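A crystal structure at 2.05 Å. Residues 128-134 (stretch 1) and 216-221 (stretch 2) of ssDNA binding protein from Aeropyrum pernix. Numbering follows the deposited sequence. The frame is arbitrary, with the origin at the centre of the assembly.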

ATOM      1  N   LYS C 128      35.162   7.379  21.006  1.00 21.96           N
ATOM      2  CA  LYS C 128      34.849   6.694  22.249  1.00 27.72           C
ATOM      3  C   LYS C 128      33.789   7.466  23.035  1.00 28.84           C
ATOM      4  O   LYS C 128      33.874   8.690  23.185  1.00 28.07           O
ATOM      5  CB  LYS C 128      36.110   6.486  23.100  1.00 29.30           C
ATOM      6  CG  LYS C 128      35.845   5.765  24.425  1.00 29.47           C
ATOM      7  CD  LYS C 128      37.115   5.169  25.025  1.00 37.21           C
ATOM      8  CE  LYS C 128      38.288   6.136  24.967  1.00 53.22           C
ATOM      9  NZ  LYS C 128      39.528   5.582  25.611  1.00 60.42           N
ATOM     10  N   VAL C 129      32.772   6.743  23.491  1.00 23.84           N
ATOM     11  CA  VAL C 129      31.716   7.303  24.325  1.00 29.64           C
ATOM     12  C   VAL C 129      31.990   7.055  25.802  1.00 31.84           C
ATOM     13  O   VAL C 129      31.856   7.952  26.627  1.00 31.64           O
ATOM     14  CB  VAL C 129      30.357   6.649  24.020  1.00 32.06           C
ATOM     15  CG1 VAL C 129      29.277   7.208  24.954  1.00 34.56           C
ATOM     16  CG2 VAL C 129      29.981   6.854  22.577  1.00 32.60           C
ATOM     17  N   GLY C 130      32.343   5.820  26.145  1.00 28.50           N
ATOM     18  CA  GLY C 130      32.552   5.467  27.539  1.00 28.46           C
ATOM     19  C   GLY C 130      32.631   3.968  27.754  1.00 28.13           C
ATOM     20  O   GLY C 130      32.692   3.202  26.795  1.00 26.87           O
ATOM     21  N   GLU C 131      32.640   3.558  29.019  1.00 26.74           N
ATOM     22  CA  GLU C 131      32.644   2.150  29.390  1.00 31.75           C
ATOM     23  C   GLU C 131      31.353   1.777  30.105  1.00 33.69           C
ATOM     24  O   GLU C 131      30.768   2.588  30.823  1.00 33.76           O
ATOM     25  CB  GLU C 131      33.835   1.839  30.294  1.00 34.74           C
ATOM     26  CG  GLU C 131      35.169   1.856  29.570  1.00 49.68           C
ATOM     27  CD  GLU C 131      36.323   1.381  30.447  1.00 60.76           C
ATOM     28  OE1 GLU C 131      36.057   0.831  31.542  1.00 61.62           O
ATOM     29  OE2 GLU C 131      37.493   1.562  30.035  1.00 65.30           O
ATOM     30  N   THR C 132      30.909   0.545  29.904  1.00 32.48           N
ATOM     31  CA  THR C 132      29.745   0.035  30.614  1.00 32.49           C
ATOM     32  C   THR C 132      30.152  -0.431  32.002  1.00 33.75           C
ATOM     33  O   THR C 132      31.338  -0.526  32.321  1.00 28.71           O
ATOM     34  CB  THR C 132      29.168  -1.181  29.917  1.00 30.91           C
ATOM     35  OG1 THR C 132      30.091  -2.270  30.075  1.00 25.97           O
ATOM     36  CG2 THR C 132      28.909  -0.882  28.437  1.00 30.69           C
ATOM     37  N   ASP C 133      29.162  -0.766  32.818  1.00 40.31           N
ATOM     38  CA  ASP C 133      29.431  -1.172  34.191  1.00 45.19           C
ATOM     39  C   ASP C 133      30.337  -2.402  34.249  1.00 38.38           C
ATOM     40  O   ASP C 133      31.100  -2.567  35.192  1.00 37.72           O
ATOM     41  CB  ASP C 133      28.120  -1.432  34.945  1.00 54.95           C
ATOM     42  CG  ASP C 133      27.183  -0.225  34.943  1.00 67.25           C
ATOM     43  OD1 ASP C 133      26.469  -0.022  35.948  1.00 70.23           O
ATOM     44  OD2 ASP C 133      27.147   0.516  33.936  1.00 73.36           O
ATOM     45  N   VAL C 134      30.247  -3.270  33.248  1.00 28.67           N
ATOM     46  CA  VAL C 134      31.054  -4.484  33.259  1.00 30.70           C
ATOM     47  C   VAL C 134      32.344  -4.323  32.457  1.00 31.46           C
ATOM     48  O   VAL C 134      33.051  -5.295  32.216  1.00 33.24           O
ATOM     49  CB  VAL C 134      30.249  -5.698  32.758  1.00 37.92           C
ATOM     50  CG1 VAL C 134      29.043  -5.922  33.653  1.00 41.36           C
ATOM     51  CG2 VAL C 134      29.790  -5.481  31.330  1.00 41.53           C
ATOM     52  N   ILE C 216      22.931  -0.335  22.631  1.00 21.51           N
ATOM     53  CA  ILE C 216      24.350  -0.157  22.933  1.00 21.10           C
ATOM     54  C   ILE C 216      24.585   1.179  23.622  1.00 21.50           C
ATOM     55  O   ILE C 216      25.275   1.257  24.621  1.00 22.46           O
ATOM     56  CB  ILE C 216      25.215  -0.213  21.661  1.00 21.86           C
ATOM     57  CG1 ILE C 216      25.270  -1.638  21.113  1.00 22.22           C
ATOM     58  CG2 ILE C 216      26.613   0.335  21.963  1.00 21.32           C
ATOM     59  CD1 ILE C 216      26.066  -1.748  19.801  1.00 20.94           C
ATOM     60  N   LEU C 217      24.030   2.255  23.088  1.00 23.82           N
ATOM     61  CA  LEU C 217      24.240   3.540  23.741  1.00 29.11           C
ATOM     62  C   LEU C 217      23.658   3.594  25.168  1.00 32.03           C
ATOM     63  O   LEU C 217      24.212   4.259  26.041  1.00 30.32           O
ATOM     64  CB  LEU C 217      23.718   4.695  22.874  1.00 27.83           C
ATOM     65  CG  LEU C 217      24.508   4.911  21.580  1.00 28.30           C
ATOM     66  CD1 LEU C 217      23.844   5.962  20.720  1.00 31.75           C
ATOM     67  CD2 LEU C 217      25.992   5.277  21.875  1.00 25.29           C
ATOM     68  N   SER C 218      22.557   2.886  25.404  1.00 30.29           N
ATOM     69  CA  SER C 218      21.927   2.882  26.727  1.00 36.11           C
ATOM     70  C   SER C 218      22.808   2.221  27.794  1.00 36.20           C
ATOM     71  O   SER C 218      22.638   2.473  28.985  1.00 34.94           O
ATOM     72  CB  SER C 218      20.547   2.205  26.687  1.00 36.14           C
ATOM     73  OG  SER C 218      20.671   0.798  26.588  1.00 44.12           O
ATOM     74  N   LEU C 219      23.747   1.382  27.374  1.00 29.73           N
ATOM     75  CA  LEU C 219      24.614   0.692  28.328  1.00 30.74           C
ATOM     76  C   LEU C 219      25.690   1.599  28.887  1.00 32.58           C
ATOM     77  O   LEU C 219      26.336   1.256  29.873  1.00 33.43           O
ATOM     78  CB  LEU C 219      25.281  -0.521  27.684  1.00 33.61           C
ATOM     79  CG  LEU C 219      24.296  -1.591  27.254  1.00 36.07           C
ATOM     80  CD1 LEU C 219      25.006  -2.711  26.499  1.00 37.68           C
ATOM     81  CD2 LEU C 219      23.611  -2.113  28.503  1.00 37.57           C
ATOM     82  N   VAL C 220      25.903   2.752  28.264  1.00 34.36           N
ATOM     83  CA  VAL C 220      27.034   3.575  28.669  1.00 42.91           C
ATOM     84  C   VAL C 220      26.811   4.230  30.023  1.00 61.07           C
ATOM     85  O   VAL C 220      25.750   4.809  30.274  1.00 63.81           O
ATOM     86  CB  VAL C 220      27.362   4.658  27.651  1.00 42.52           C
ATOM     87  CG1 VAL C 220      28.571   5.431  28.114  1.00 48.57           C
ATOM     88  CG2 VAL C 220      27.608   4.048  26.291  1.00 41.48           C
ATOM     89  N   LYS C 221      27.832   4.111  30.874  1.00 72.83           N
ATOM     90  CA  LYS C 221      27.930   4.751  32.192  1.00 79.81           C
ATOM     91  C   LYS C 221      28.240   3.730  33.285  1.00 81.91           C
ATOM     92  O   LYS C 221      29.405   3.442  33.572  1.00 81.63           O
ATOM     93  CB  LYS C 221      26.684   5.566  32.554  1.00 82.86           C
ATOM     94  CG  LYS C 221      26.948   7.062  32.672  1.00 85.64           C
ATOM     95  CD  LYS C 221      25.894   7.755  33.524  1.00 87.39           C
ATOM     96  CE  LYS C 221      25.816   7.132  34.913  1.00 87.36           C
ATOM     97  NZ  LYS C 221      27.131   7.155  35.612  1.00 87.99           N
TER
HETATM   98  O   HOH W   1      26.259  -0.792  31.761  1.00 36.05           O

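This is a small, mainly apolar contact between the end of a strand with its following loop and the last part of a helix and the residues after it, fastened by one weak backbone hydrogen bond and one bridging water. The two stretches together bury 329 Å², and the touching residues are at least 86 positions apart in a single chain, so the contact is a product of tertiary folding.

The backbones come nearest at T132 and V220, whose CA atoms lie 4.9 Å apart. Stretch 1 runs as a strand through E131 and then continues as loop. In stretch 2, helical at its start, L219 N donates to I216 O at 3.2 Å and V220 N to L217 O at 3.2 Å; these i+3 to i bonds hold the chain in a tight turn through V220, after which it runs on to K221.

The apolar part centres on V220, which has the largest covered area of any residue here, 62 Å². Its CG1 lies 3.7 Å from V129 CG1, a normal van der Waals separation between methyl groups, and V129 points its CA-to-CB bond toward stretch 2. The other V129 methyl, CG2, reaches L217 CD2 at a looser 4.3 Å. G130 lets V220 come close to the strand: V220 CG1 sits 4.0 Å from G130 CA, whereas an ideally placed CB on that residue would be 2.9 Å from the same methyl, a clash. Further along, T132 turns its methyl to L219, with CG2 3.7 Å from L219 CB and 3.6 Å from L219 O.

The direct polar link is K221 N to E131 O, 3.3 Å with an N-H...acceptor angle of 154°; the length makes it weak. It needs only main-chain atoms, which fits the CA-to-CB bonds of both residues pointing away from the opposing stretch. Nearby, E131 O and K221 O approach to 3.2 Å, but both are acceptors and no hydrogen bond joins them.

D133 adds a solvent-mediated link. Its CA-to-CB bond points sideways, yet the end of the side chain comes nearer, bringing D133 OD2 to 3.5 Å from K221 C. D133 OD2 is 4.2 Å from L219 O, and water 1 spans that gap by donating to D133 OD2 at 2.7 Å and to L219 O at 2.8 Å. Two acceptors that could not bond each other are thus joined through the water's two protons. Within the loop, V134 N makes a weak 3.3 Å hydrogen bond to T132 OG1, tying the T132 side chain to the backbone of V134, two residues further on.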